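Local coordinates for protein telomeric DNA-binding factor trf1 (Schizosaccharomyces pombe, PDB 6K5S) that probably binds telomeric DNA, its all-helical TRF-homology domain pairing with a second copy of itself, at residues A[143-147]-A[148-152]; A[134-137]-A[138-142]; A[48-51]-A[52-56]; A[10-13]-A[14-18]. One frame throughout, in Å; residues are numbered along the deposited sequence.

Contact 1: A[143-147]-A[148-152]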
ATOM      1  N   ALA A 143     -31.772  13.910 -16.461  1.00 20.34           N
ATOM      2  CA  ALA A 143     -33.126  13.924 -17.030  1.00 17.11           C
ATOM      3  C   ALA A 143     -33.778  12.557 -16.881  1.00 19.00           C
ATOM      4  O   ALA A 143     -34.472  12.059 -17.777  1.00 18.44           O
ATOM      5  CB  ALA A 143     -33.113  14.381 -18.491  1.00 17.05           C
ATOM      6  N   GLU A 144     -33.554  11.949 -15.724  1.00 18.17           N
ATOM      7  CA  GLU A 144     -33.979  10.591 -15.433  1.00 18.48           C
ATOM      8  C   GLU A 144     -35.312  10.518 -14.694  1.00 21.67           C
ATOM      9  O   GLU A 144     -36.161   9.682 -15.029  1.00 21.64           O
ATOM     10  CB  GLU A 144     -32.883   9.909 -14.619  1.00 20.95           C
ATOM     11  CG  GLU A 144     -32.899   8.410 -14.683  1.00 22.24           C
ATOM     12  CD  GLU A 144     -32.086   7.772 -13.561  1.00 27.22           C
ATOM     13  OE1 GLU A 144     -32.552   7.792 -12.402  1.00 32.16           O
ATOM     14  OE2 GLU A 144     -30.984   7.245 -13.835  1.00 27.13           O
ATOM     15  N   ARG A 145     -35.515  11.367 -13.696  1.00 15.95           N
ATOM     16  CA  ARG A 145     -36.663  11.330 -12.801  1.00 18.79           C
ATOM     17  C   ARG A 145     -37.090  12.751 -12.526  1.00 18.32           C
ATOM     18  O   ARG A 145     -36.292  13.689 -12.675  1.00 16.86           O
ATOM     19  CB  ARG A 145     -36.339  10.641 -11.463  1.00 23.61           C
ATOM     20  CG  ARG A 145     -35.188   9.652 -11.472  1.00 29.81           C
ATOM     21  CD  ARG A 145     -34.650   9.475 -10.060  1.00 23.66           C
ATOM     22  NE  ARG A 145     -35.716   9.184  -9.114  1.00 28.77           N
ATOM     23  CZ  ARG A 145     -35.579   9.195  -7.787  1.00 29.16           C
ATOM     24  NH1 ARG A 145     -34.410   9.488  -7.223  1.00 28.20           N
ATOM     25  NH2 ARG A 145     -36.620   8.910  -7.020  1.00 24.67           N
ATOM     26  N   PRO A 146     -38.335  12.970 -12.103  1.00 21.60           N
ATOM     27  CA  PRO A 146     -38.812  14.335 -11.901  1.00 18.30           C
ATOM     28  C   PRO A 146     -38.215  14.952 -10.648  1.00 15.79           C
ATOM     29  O   PRO A 146     -37.809  14.262  -9.708  1.00 15.80           O
ATOM     30  CB  PRO A 146     -40.332  14.179 -11.768  1.00 22.86           C
ATOM     31  CG  PRO A 146     -40.520  12.823 -11.269  1.00 21.76           C
ATOM     32  CD  PRO A 146     -39.403  11.978 -11.864  1.00 20.28           C
ATOM     33  N   LYS A 147     -38.199  16.284 -10.641  1.00 21.93           N
ATOM     34  CA  LYS A 147     -37.529  17.001  -9.565  1.00 20.34           C
ATOM     35  C   LYS A 147     -38.161  16.680  -8.222  1.00 19.37           C
ATOM     36  O   LYS A 147     -37.450  16.465  -7.235  1.00 16.85           O
ATOM     37  CB  LYS A 147     -37.522  18.511  -9.837  1.00 22.11           C
ATOM     38  CG  LYS A 147     -38.873  19.166 -10.107  1.00 25.72           C
ATOM     39  CD  LYS A 147     -38.701  20.692 -10.218  1.00 29.17           C
ATOM     40  CE  LYS A 147     -40.007  21.411 -10.544  1.00 31.14           C
ATOM     41  NZ  LYS A 147     -40.757  21.825  -9.321  1.00 32.81           N
ATOM     42  N   GLY A 148     -39.493  16.606  -8.173  1.00 18.43           N
ATOM     43  CA  GLY A 148     -40.160  16.263  -6.928  1.00 20.09           C
ATOM     44  C   GLY A 148     -39.653  14.976  -6.310  1.00 16.94           C
ATOM     45  O   GLY A 148     -39.392  14.914  -5.104  1.00 16.46           O
ATOM     46  N   ASP A 149     -39.488  13.930  -7.130  1.00 17.42           N
ATOM     47  CA  ASP A 149     -39.003  12.646  -6.621  1.00 19.37           C
ATOM     48  C   ASP A 149     -37.582  12.766  -6.082  1.00 16.56           C
ATOM     49  O   ASP A 149     -37.245  12.225  -5.015  1.00 12.58           O
ATOM     50  CB  ASP A 149     -39.046  11.579  -7.723  1.00 22.18           C
ATOM     51  CG  ASP A 149     -40.448  11.266  -8.191  1.00 23.91           C
ATOM     52  OD1 ASP A 149     -41.419  11.826  -7.616  1.00 23.08           O
ATOM     53  OD2 ASP A 149     -40.570  10.460  -9.146  1.00 23.31           O
ATOM     54  N   ILE A 150     -36.717  13.428  -6.842  1.00 16.54           N
ATOM     55  CA  ILE A 150     -35.338  13.631  -6.410  1.00 17.49           C
ATOM     56  C   ILE A 150     -35.302  14.353  -5.073  1.00 14.65           C
ATOM     57  O   ILE A 150     -34.592  13.954  -4.135  1.00 13.29           O
ATOM     58  CB  ILE A 150     -34.561  14.412  -7.483  1.00 15.31           C
ATOM     59  CG1 ILE A 150     -34.741  13.714  -8.825  1.00 19.48           C
ATOM     60  CG2 ILE A 150     -33.116  14.571  -7.059  1.00 12.35           C
ATOM     61  CD1 ILE A 150     -33.712  14.041  -9.809  1.00 21.52           C
ATOM     62  N   LEU A 151     -36.089  15.413  -4.964  1.00 13.71           N
ATOM     63  CA  LEU A 151     -36.014  16.251  -3.779  1.00 15.89           C
ATOM     64  C   LEU A 151     -36.537  15.520  -2.556  1.00 16.14           C
ATOM     65  O   LEU A 151     -36.001  15.694  -1.457  1.00 16.35           O
ATOM     66  CB  LEU A 151     -36.770  17.553  -4.006  1.00 12.59           C
ATOM     67  CG  LEU A 151     -36.007  18.559  -4.852  1.00 17.71           C
ATOM     68  CD1 LEU A 151     -36.906  19.685  -5.391  1.00 17.73           C
ATOM     69  CD2 LEU A 151     -34.851  19.150  -4.026  1.00 15.61           C
ATOM     70  N   ASN A 152     -37.581  14.697  -2.724  1.00 16.36           N
ATOM     71  CA  ASN A 152     -38.128  13.977  -1.581  1.00 20.63           C
ATOM     72  C   ASN A 152     -37.155  12.920  -1.086  1.00 16.85           C
ATOM     73  O   ASN A 152     -37.142  12.605   0.109  1.00 22.14           O
ATOM     74  CB  ASN A 152     -39.481  13.344  -1.935  1.00 20.97           C
ATOM     75  CG  ASN A 152     -40.627  14.350  -1.922  1.00 21.63           C
ATOM     76  OD1 ASN A 152     -40.491  15.486  -1.448  1.00 21.09           O
ATOM     77  ND2 ASN A 152     -41.766  13.939  -2.470  1.00 27.13           N
TER

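Contact 2: A[134-137]-A[138-142]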
ATOM      1  N   GLN A 134     -26.004  19.717  -4.396  1.00  8.24           N
ATOM      2  CA  GLN A 134     -25.256  19.240  -5.557  1.00  9.72           C
ATOM      3  C   GLN A 134     -25.773  17.890  -6.046  1.00  9.25           C
ATOM      4  O   GLN A 134     -25.795  17.638  -7.258  1.00  9.43           O
ATOM      5  CB  GLN A 134     -23.754  19.151  -5.247  1.00  8.97           C
ATOM      6  CG  GLN A 134     -23.077  20.521  -4.964  1.00 10.58           C
ATOM      7  CD  GLN A 134     -23.327  21.550  -6.075  1.00 13.40           C
ATOM      8  OE1 GLN A 134     -23.181  21.238  -7.257  1.00 10.77           O
ATOM      9  NE2 GLN A 134     -23.688  22.770  -5.692  1.00 12.15           N
ATOM     10  N   ALA A 135     -26.162  16.992  -5.133  1.00  9.30           N
ATOM     11  CA  ALA A 135     -26.751  15.735  -5.598  1.00  8.44           C
ATOM     12  C   ALA A 135     -28.012  16.000  -6.413  1.00  8.67           C
ATOM     13  O   ALA A 135     -28.245  15.352  -7.438  1.00  8.01           O
ATOM     14  CB  ALA A 135     -27.061  14.809  -4.422  1.00  7.89           C
ATOM     15  N   TYR A 136     -28.844  16.942  -5.952  1.00  8.30           N
ATOM     16  CA  TYR A 136     -30.049  17.290  -6.683  1.00 10.21           C
ATOM     17  C   TYR A 136     -29.707  17.831  -8.067  1.00  9.99           C
ATOM     18  O   TYR A 136     -30.292  17.406  -9.070  1.00  9.01           O
ATOM     19  CB  TYR A 136     -30.880  18.303  -5.873  1.00 10.20           C
ATOM     20  CG  TYR A 136     -32.035  18.908  -6.652  1.00 13.47           C
ATOM     21  CD1 TYR A 136     -33.146  18.129  -6.998  1.00 13.37           C
ATOM     22  CD2 TYR A 136     -32.018  20.252  -7.049  1.00 13.61           C
ATOM     23  CE1 TYR A 136     -34.216  18.671  -7.720  1.00 13.87           C
ATOM     24  CE2 TYR A 136     -33.074  20.802  -7.778  1.00 14.87           C
ATOM     25  CZ  TYR A 136     -34.185  19.998  -8.097  1.00 17.27           C
ATOM     26  OH  TYR A 136     -35.250  20.516  -8.803  1.00 18.93           O
ATOM     27  N   ILE A 137     -28.740  18.749  -8.137  1.00  8.58           N
ATOM     28  CA  ILE A 137     -28.383  19.380  -9.405  1.00 10.41           C
ATOM     29  C   ILE A 137     -27.814  18.354 -10.370  1.00 12.12           C
ATOM     30  O   ILE A 137     -28.157  18.337 -11.558  1.00 11.26           O
ATOM     31  CB  ILE A 137     -27.397  20.531  -9.153  1.00 11.88           C
ATOM     32  CG1 ILE A 137     -28.145  21.690  -8.480  1.00 11.44           C
ATOM     33  CG2 ILE A 137     -26.714  20.940 -10.463  1.00 15.19           C
ATOM     34  CD1 ILE A 137     -27.212  22.733  -7.840  1.00 11.36           C
ATOM     35  N   SER A 138     -26.958  17.468  -9.878  1.00  9.28           N
ATOM     36  CA  SER A 138     -26.433  16.411 -10.743  1.00 13.07           C
ATOM     37  C   SER A 138     -27.538  15.457 -11.190  1.00 13.41           C
ATOM     38  O   SER A 138     -27.601  15.075 -12.365  1.00 14.03           O
ATOM     39  CB  SER A 138     -25.322  15.638 -10.027  1.00 11.43           C
ATOM     40  OG  SER A 138     -24.914  14.518 -10.814  1.00 13.10           O
ATOM     41  N   ALA A 139     -28.414  15.056 -10.268  1.00 11.24           N
ATOM     42  CA  ALA A 139     -29.460  14.106 -10.633  1.00 14.30           C
ATOM     43  C   ALA A 139     -30.375  14.705 -11.693  1.00 13.86           C
ATOM     44  O   ALA A 139     -30.757  14.018 -12.650  1.00 12.66           O
ATOM     45  CB  ALA A 139     -30.243  13.691  -9.398  1.00 14.06           C
ATOM     46  N   MET A 140     -30.688  16.008 -11.562  1.00 14.32           N
ATOM     47  CA  MET A 140     -31.513  16.696 -12.554  1.00 15.53           C
ATOM     48  C   MET A 140     -30.856  16.688 -13.922  1.00 14.61           C
ATOM     49  O   MET A 140     -31.548  16.628 -14.947  1.00 15.49           O
ATOM     50  CB  MET A 140     -31.793  18.146 -12.122  1.00 12.39           C
ATOM     51  CG  MET A 140     -32.992  18.308 -11.176  1.00 18.85           C
ATOM     52  SD  MET A 140     -34.640  17.903 -11.827  1.00 19.66           S
ATOM     53  CE  MET A 140     -34.906  16.193 -11.664  1.00 27.16           C
ATOM     54  N   ALA A 141     -29.529  16.767 -13.968  1.00 11.80           N
ATOM     55  CA  ALA A 141     -28.830  16.805 -15.251  1.00 16.50           C
ATOM     56  C   ALA A 141     -28.953  15.508 -16.043  1.00 18.88           C
ATOM     57  O   ALA A 141     -28.690  15.522 -17.247  1.00 21.24           O
ATOM     58  CB  ALA A 141     -27.334  17.118 -15.049  1.00 17.84           C
ATOM     59  N   GLN A 142     -29.300  14.390 -15.409  1.00 13.84           N
ATOM     60  CA  GLN A 142     -29.467  13.135 -16.145  1.00 14.53           C
ATOM     61  C   GLN A 142     -30.845  13.000 -16.786  1.00 17.17           C
ATOM     62  O   GLN A 142     -31.068  12.049 -17.563  1.00 15.37           O
ATOM     63  CB  GLN A 142     -29.208  11.935 -15.224  1.00 16.52           C
ATOM     64  CG  GLN A 142     -27.925  12.040 -14.385  1.00 15.91           C
ATOM     65  CD  GLN A 142     -26.734  12.567 -15.189  1.00 20.22           C
ATOM     66  OE1 GLN A 142     -26.441  12.073 -16.282  1.00 20.73           O
ATOM     67  NE2 GLN A 142     -26.023  13.550 -14.630  1.00 19.44           N
TER

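Contact 3: A[48-51]-A[52-56]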
ATOM      1  N   LYS A  48      -0.248   7.008  -8.880  1.00 12.03           N
ATOM      2  CA  LYS A  48       0.262   5.779  -8.269  1.00 15.24           C
ATOM      3  C   LYS A  48      -0.307   5.570  -6.864  1.00 13.03           C
ATOM      4  O   LYS A  48      -0.634   4.439  -6.475  1.00  9.29           O
ATOM      5  CB  LYS A  48       1.787   5.803  -8.239  1.00 16.01           C
ATOM      6  CG  LYS A  48       2.418   5.944  -9.633  1.00 18.32           C
ATOM      7  CD  LYS A  48       3.926   5.954  -9.524  1.00 19.94           C
ATOM      8  CE  LYS A  48       4.577   5.710 -10.864  1.00 23.08           C
ATOM      9  NZ  LYS A  48       4.330   6.840 -11.783  1.00 27.41           N
ATOM     10  N   VAL A  49      -0.396   6.640  -6.078  1.00 10.55           N
ATOM     11  CA  VAL A  49      -1.035   6.556  -4.762  1.00 10.78           C
ATOM     12  C   VAL A  49      -2.484   6.100  -4.902  1.00 11.24           C
ATOM     13  O   VAL A  49      -2.945   5.214  -4.168  1.00 10.79           O
ATOM     14  CB  VAL A  49      -0.934   7.907  -4.034  1.00 11.38           C
ATOM     15  CG1 VAL A  49      -1.838   7.924  -2.819  1.00  9.01           C
ATOM     16  CG2 VAL A  49       0.525   8.149  -3.625  1.00 13.46           C
ATOM     17  N   MET A  50      -3.223   6.678  -5.855  1.00 10.13           N
ATOM     18  CA  MET A  50      -4.628   6.288  -6.019  1.00 13.23           C
ATOM     19  C   MET A  50      -4.770   4.838  -6.456  1.00 14.00           C
ATOM     20  O   MET A  50      -5.717   4.152  -6.044  1.00 12.90           O
ATOM     21  CB  MET A  50      -5.344   7.196  -7.020  1.00 12.10           C
ATOM     22  CG  MET A  50      -5.737   8.548  -6.417  1.00 18.02           C
ATOM     23  SD  MET A  50      -6.813   8.547  -4.942  1.00  5.39           S
ATOM     24  CE  MET A  50      -8.072   7.369  -5.427  1.00 12.50           C
ATOM     25  N   ASN A  51      -3.858   4.360  -7.308  1.00 10.23           N
ATOM     26  CA  ASN A  51      -3.909   2.962  -7.736  1.00 11.94           C
ATOM     27  C   ASN A  51      -3.659   2.017  -6.570  1.00 14.48           C
ATOM     28  O   ASN A  51      -4.301   0.963  -6.463  1.00 15.16           O
ATOM     29  CB  ASN A  51      -2.892   2.704  -8.846  1.00 17.51           C
ATOM     30  CG  ASN A  51      -3.330   3.291 -10.178  1.00 21.25           C
ATOM     31  OD1 ASN A  51      -4.498   3.636 -10.358  1.00 21.64           O
ATOM     32  ND2 ASN A  51      -2.394   3.397 -11.118  1.00 20.45           N
ATOM     33  N   MET A  52      -2.721   2.364  -5.689  1.00  9.59           N
ATOM     34  CA  MET A  52      -2.530   1.531  -4.505  1.00 12.30           C
ATOM     35  C   MET A  52      -3.738   1.646  -3.586  1.00 10.32           C
ATOM     36  O   MET A  52      -4.171   0.645  -3.002  1.00 12.65           O
ATOM     37  CB  MET A  52      -1.238   1.906  -3.769  1.00  9.40           C
ATOM     38  CG  MET A  52       0.072   1.292  -4.392  1.00 15.11           C
ATOM     39  SD  MET A  52       1.599   1.871  -3.563  1.00 13.73           S
ATOM     40  CE  MET A  52       1.421   3.596  -3.865  1.00 13.10           C
ATOM     41  N   PHE A  53      -4.313   2.845  -3.479  1.00  9.96           N
ATOM     42  CA  PHE A  53      -5.444   3.040  -2.580  1.00 10.95           C
ATOM     43  C   PHE A  53      -6.645   2.222  -3.040  1.00 11.84           C
ATOM     44  O   PHE A  53      -7.280   1.532  -2.242  1.00 10.84           O
ATOM     45  CB  PHE A  53      -5.807   4.515  -2.470  1.00  8.43           C
ATOM     46  CG  PHE A  53      -6.862   4.804  -1.427  1.00 11.31           C
ATOM     47  CD1 PHE A  53      -6.593   4.600  -0.075  1.00  9.60           C
ATOM     48  CD2 PHE A  53      -8.113   5.269  -1.791  1.00  9.35           C
ATOM     49  CE1 PHE A  53      -7.559   4.873   0.887  1.00 10.86           C
ATOM     50  CE2 PHE A  53      -9.080   5.529  -0.844  1.00 10.54           C
ATOM     51  CZ  PHE A  53      -8.798   5.329   0.507  1.00 11.30           C
ATOM     52  N   ARG A  54      -6.935   2.249  -4.341  1.00 11.18           N
ATOM     53  CA  ARG A  54      -8.008   1.420  -4.874  1.00 12.98           C
ATOM     54  C   ARG A  54      -7.817  -0.059  -4.526  1.00 12.72           C
ATOM     55  O   ARG A  54      -8.780  -0.744  -4.158  1.00 14.92           O
ATOM     56  CB  ARG A  54      -8.106   1.615  -6.388  1.00 16.80           C
ATOM     57  CG  ARG A  54      -8.910   2.814  -6.816  1.00 17.68           C
ATOM     58  CD  ARG A  54      -8.886   3.010  -8.369  1.00 18.99           C
ATOM     59  NE  ARG A  54      -8.942   4.434  -8.675  1.00 21.55           N
ATOM     60  CZ  ARG A  54      -7.981   5.160  -9.255  1.00 19.65           C
ATOM     61  NH1 ARG A  54      -6.844   4.607  -9.673  1.00 21.55           N
ATOM     62  NH2 ARG A  54      -8.181   6.458  -9.437  1.00 20.99           N
ATOM     63  N   MET A  55      -6.587  -0.566  -4.621  1.00 12.17           N
ATOM     64  CA  MET A  55      -6.338  -1.967  -4.283  1.00 18.55           C
ATOM     65  C   MET A  55      -6.566  -2.229  -2.800  1.00 17.12           C
ATOM     66  O   MET A  55      -7.188  -3.232  -2.436  1.00 14.93           O
ATOM     67  CB  MET A  55      -4.908  -2.385  -4.660  1.00 15.25           C
ATOM     68  CG  MET A  55      -4.572  -2.393  -6.155  1.00 26.38           C
ATOM     69  SD  MET A  55      -2.990  -3.253  -6.350  1.00 33.83           S
ATOM     70  CE  MET A  55      -3.446  -4.725  -5.420  1.00 26.25           C
ATOM     71  N   VAL A  56      -6.057  -1.351  -1.925  1.00 14.37           N
ATOM     72  CA  VAL A  56      -6.211  -1.600  -0.491  1.00 11.94           C
ATOM     73  C   VAL A  56      -7.672  -1.431  -0.083  1.00 14.10           C
ATOM     74  O   VAL A  56      -8.185  -2.206   0.727  1.00 12.78           O
ATOM     75  CB  VAL A  56      -5.267  -0.709   0.340  1.00 12.88           C
ATOM     76  CG1 VAL A  56      -5.680   0.712   0.317  1.00 14.34           C
ATOM     77  CG2 VAL A  56      -5.223  -1.179   1.809  1.00 14.39           C
TER

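Contact 4: A[10-13]-A[14-18]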
ATOM      1  N   ILE A  10      -3.655  -2.239   8.096  1.00 11.06           N
ATOM      2  CA  ILE A  10      -4.104  -0.960   8.632  1.00 11.95           C
ATOM      3  C   ILE A  10      -3.044   0.126   8.442  1.00 11.01           C
ATOM      4  O   ILE A  10      -3.406   1.210   7.988  1.00 10.02           O
ATOM      5  CB  ILE A  10      -4.561  -1.131  10.093  1.00 10.28           C
ATOM      6  CG1 ILE A  10      -5.978  -1.742  10.145  1.00 10.54           C
ATOM      7  CG2 ILE A  10      -4.449   0.188  10.845  1.00 11.36           C
ATOM      8  CD1 ILE A  10      -7.119  -0.821   9.711  1.00 10.34           C
ATOM      9  N   PRO A  11      -1.748  -0.112   8.683  1.00 10.72           N
ATOM     10  CA  PRO A  11      -0.766   0.967   8.406  1.00 10.67           C
ATOM     11  C   PRO A  11      -0.767   1.461   6.961  1.00 10.05           C
ATOM     12  O   PRO A  11      -0.612   2.667   6.727  1.00  9.03           O
ATOM     13  CB  PRO A  11       0.564   0.319   8.801  1.00 13.19           C
ATOM     14  CG  PRO A  11       0.183  -0.631   9.908  1.00 15.17           C
ATOM     15  CD  PRO A  11      -1.131  -1.223   9.435  1.00 13.87           C
ATOM     16  N   THR A  12      -0.956   0.579   5.985  1.00  7.82           N
ATOM     17  CA  THR A  12      -1.023   1.002   4.584  1.00 10.03           C
ATOM     18  C   THR A  12      -2.296   1.804   4.313  1.00  8.38           C
ATOM     19  O   THR A  12      -2.253   2.887   3.712  1.00  7.72           O
ATOM     20  CB  THR A  12      -0.970  -0.227   3.658  1.00  9.36           C
ATOM     21  OG1 THR A  12       0.332  -0.838   3.701  1.00 11.15           O
ATOM     22  CG2 THR A  12      -1.301   0.170   2.220  1.00  8.40           C
ATOM     23  N   LEU A  13      -3.450   1.267   4.736  1.00  7.84           N
ATOM     24  CA  LEU A  13      -4.701   2.000   4.638  1.00  8.77           C
ATOM     25  C   LEU A  13      -4.541   3.402   5.206  1.00  9.19           C
ATOM     26  O   LEU A  13      -4.918   4.381   4.567  1.00  7.35           O
ATOM     27  CB  LEU A  13      -5.825   1.249   5.375  1.00  9.24           C
ATOM     28  CG  LEU A  13      -7.209   1.898   5.204  1.00  9.93           C
ATOM     29  CD1 LEU A  13      -7.619   1.914   3.733  1.00  7.53           C
ATOM     30  CD2 LEU A  13      -8.274   1.145   6.019  1.00 10.32           C
ATOM     31  N   GLY A  14      -3.951   3.508   6.401  1.00  7.94           N
ATOM     32  CA  GLY A  14      -3.771   4.812   7.020  1.00  8.38           C
ATOM     33  C   GLY A  14      -2.816   5.715   6.258  1.00  8.57           C
ATOM     34  O   GLY A  14      -3.087   6.909   6.075  1.00  8.59           O
ATOM     35  N   ASN A  15      -1.680   5.168   5.808  1.00  7.83           N
ATOM     36  CA  ASN A  15      -0.691   5.991   5.117  1.00  7.59           C
ATOM     37  C   ASN A  15      -1.250   6.533   3.797  1.00  7.64           C
ATOM     38  O   ASN A  15      -1.149   7.731   3.497  1.00  5.75           O
ATOM     39  CB  ASN A  15       0.559   5.150   4.883  1.00  6.65           C
ATOM     40  CG  ASN A  15       1.677   5.912   4.209  1.00  7.36           C
ATOM     41  OD1 ASN A  15       2.016   7.047   4.577  1.00  9.36           O
ATOM     42  ND2 ASN A  15       2.310   5.260   3.263  1.00  6.72           N
ATOM     43  N   LEU A  16      -1.868   5.667   3.009  1.00  6.71           N
ATOM     44  CA  LEU A  16      -2.414   6.107   1.728  1.00  7.15           C
ATOM     45  C   LEU A  16      -3.551   7.091   1.934  1.00  7.95           C
ATOM     46  O   LEU A  16      -3.695   8.041   1.160  1.00  6.56           O
ATOM     47  CB  LEU A  16      -2.880   4.892   0.903  1.00  6.90           C
ATOM     48  CG  LEU A  16      -1.789   3.880   0.517  1.00  7.52           C
ATOM     49  CD1 LEU A  16      -2.400   2.622  -0.158  1.00  8.50           C
ATOM     50  CD2 LEU A  16      -0.786   4.526  -0.403  1.00  7.96           C
ATOM     51  N   SER A  17      -4.377   6.874   2.966  1.00  6.61           N
ATOM     52  CA  SER A  17      -5.481   7.788   3.230  1.00  6.73           C
ATOM     53  C   SER A  17      -4.948   9.160   3.589  1.00 11.12           C
ATOM     54  O   SER A  17      -5.457  10.174   3.112  1.00 10.71           O
ATOM     55  CB  SER A  17      -6.355   7.253   4.372  1.00  8.08           C
ATOM     56  OG  SER A  17      -6.928   5.981   4.057  1.00 10.83           O
ATOM     57  N   ASN A  18      -3.916   9.193   4.430  1.00  9.10           N
ATOM     58  CA  ASN A  18      -3.302  10.455   4.836  1.00 11.75           C
ATOM     59  C   ASN A  18      -2.726  11.201   3.630  1.00  9.76           C
ATOM     60  O   ASN A  18      -2.898  12.417   3.499  1.00 11.50           O
ATOM     61  CB  ASN A  18      -2.213  10.183   5.878  1.00 10.29           C
ATOM     62  CG  ASN A  18      -2.778   9.751   7.262  1.00 12.86           C
ATOM     63  OD1 ASN A  18      -3.924  10.027   7.611  1.00 15.65           O
ATOM     64  ND2 ASN A  18      -1.930   9.122   8.062  1.00 14.75           N
TER

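Contact 1: A[143-147]-A[148-152]
Two i to i+4 backbone bonds start helix 147-154, Ile150 N donating to Pro146 O at 3.2 Å and Leu151 N to Lys147 O at 2.8 Å, each donor nearly in line with the carbonyl it meets. This is a helix N-terminus entered through a short loop after helix 122-141 in the TRF-homology fold. Pro146 stands just before the helix at the N-cap position; its rigid ring suits the turn into the helix, and its CG and CD lie against the Asp149 carboxylate one turn on. That carboxylate, near the amino end of the helix, would probably be stabilised by the helix dipole. Arg145 bends at chi3 and spreads its guanidinium over the backbone of Asp149 and Ile150, the NH2 atom 3.7 Å from Asp149 CB. The two charges do not meet, and Arg145 forms its salt bridge with Asp153 further along the helix. Lys147 NZ hydrogen-bonds to Ala194 O of helix 177-195. Branched Ile150 fills the buried side, its CG1 3.2 Å from Pro146 O. On the outer side, Asp149 OD2 lies 3.2 Å from Pro146 CG.

Contact 2: A[134-137]-A[138-142]
Met140 N donates to Tyr136 O over 2.9 Å with an N-H...O angle of 161°, one of three i to i+4 bonds of that length in the last turns of helix 122-141. The same two residues carry the side-chain contact. The Tyr136 ring is thrown clear of the backbone, CG standing opposite the backbone N (chi1 170°). On Met140, chi1 of -85° sets CG over one face of that ring, and the bends at chi2 and chi3 then place the sulfur and the methyl. CG stands 3.6 Å above the ring plane, displaced toward the rim, a CH-pi contact in which the weakly polarised methylene hydrogens meet the pi cloud. Met140 SD lies 5.0 Å from the ring centroid at an oblique angle, which makes this a Met-aromatic contact as well. A flexible methionine with a polarisable sulfur suits a place beside an aromatic ring. The phenol OH is bonded to Gln199, and Lys147 and Leu151 of helix 147-154 also pack on Tyr136; toward that same helix, small Ala139 meets Ile150.

Elsewhere on the helix, small Ala135 and Ser138 permit a close neighbour, Phe102. Near the end of the helix, Ser138 O accepts Gln142 NE2 at 3.2 Å, along with a weak bond from Ala141 N, so a side-chain amide supplements the main-chain donor. The chemistry thus divides in two: directional amide bonds set the turn, while dispersion and pi attraction hold methionine and tyrosine together toward helix 147-154.

Contact 3: A[48-51]-A[52-56]
Met50 packs against both Phe53 and Arg54 on helix 41-60, a helix of the TRF-homology fold whose one side meets helix 10-24 and another the second subunit. The tight side is the buried one, where Val49, Met50 and Phe53 all press on Ile20 and Phe53 also reaches Ser17. Within it Met50 and Phe53 run alongside one another in a mild contact, Met50 CE 4.2 Å from Phe53 CD2. Methionine suits this place because its bends at chi2 and chi3 bring the methyl group beside the phenyl ring. Met52 runs extended at chi2 and then turns at chi3 (-60°), setting its CE 3.4 Å from Lys48 O while the side chain meets Ile59 of the second subunit. Under all this runs the backbone ladder, in which Arg54 N gives a 2.8 Å bond to Met50 O.

The open side holds exposed Lys48 with partly exposed Asn51 and Arg54. Arg54 lays one face of its guanidinium over Met50 CB, which stands 3.8 Å from NH2, so that the flat cation covers aliphatic carbon. Its NH2 is bonded to Ala97 O. Asn51 OD1 approaches Arg54 NH1 to 2.6 Å, in the guanidinium plane, but the angle is poor for a hydrogen bond, and the amide and guanidinium planes stand 56° apart. At the subunit seam, Met55 packs on Met55 of the second subunit. Here one rung is weak: Met55 N makes a 3.3 Å bond to Asn51 O, and Met55 CG rests 3.4 Å from that same oxygen.

Contact 4: A[10-13]-A[14-18]
The flat group at the heart of this contact is the Leu13 peptide, whose carbonyl oxygen is met from opposite faces of its plane by two donors of one residue, Ser17 OG at 2.6 Å and Ser17 N at 3.0 Å. This is the i to i+4 geometry of an alpha-helix, here helix 10-24 of the TRF-homology fold, with a serine hydroxyl added. OG sits beside its own backbone N (chi1 -61°), the placement from which a serine can reach the carbonyl one turn back; the buried hydroxyl is thereby satisfied within the helix, and Ser17 can face Phe53 and Ala85.

Leu13 fills the same side, packing on Tyr60, Ile66 and Ala85. Another strip of the helix meets the second subunit. Thr12 and Leu16 run alongside each other, with Thr12 CG2 3.6 Å from Leu16 CD1. Thr12 packs on Thr12 of the second subunit, and its hydroxyl has Asn15 of that subunit as its polar partner, while Leu16 touches Leu9 of the second subunit and Val56 of its own chain. A threonine suits this seam, offering a methyl group to its leucine neighbour and a hydroxyl to the other chain. Pro11 is easily placed in the first turn, where its missing N-H breaks no bond, and Gly14 N donates to Ile10 O at 2.8 Å, the first bond of the run. Leu16 N reaches Thr12 O almost straight, at 175°, and Asn15 CB lies 3.3 Å from Pro11 O.

From the N terminus the order is contact 4, contact 3, contact 2 and contact 1, all in series: none nests in or crosses another, and each closes a local helical turn, with contact 1 also joining a short loop to the next helix. They form two groups. Contacts 3 and 4 have centres about 10 Å apart and touch, joining helices 10-24 and 41-60 on the side where both meet the second subunit. Contacts 1 and 2, with centres about 9 Å apart, tie helix 122-141 to helix 147-154 at the other end. Contacts 1 and 4 lie on opposite sides of the chain's centre, about 30 Å apart at nearest atoms.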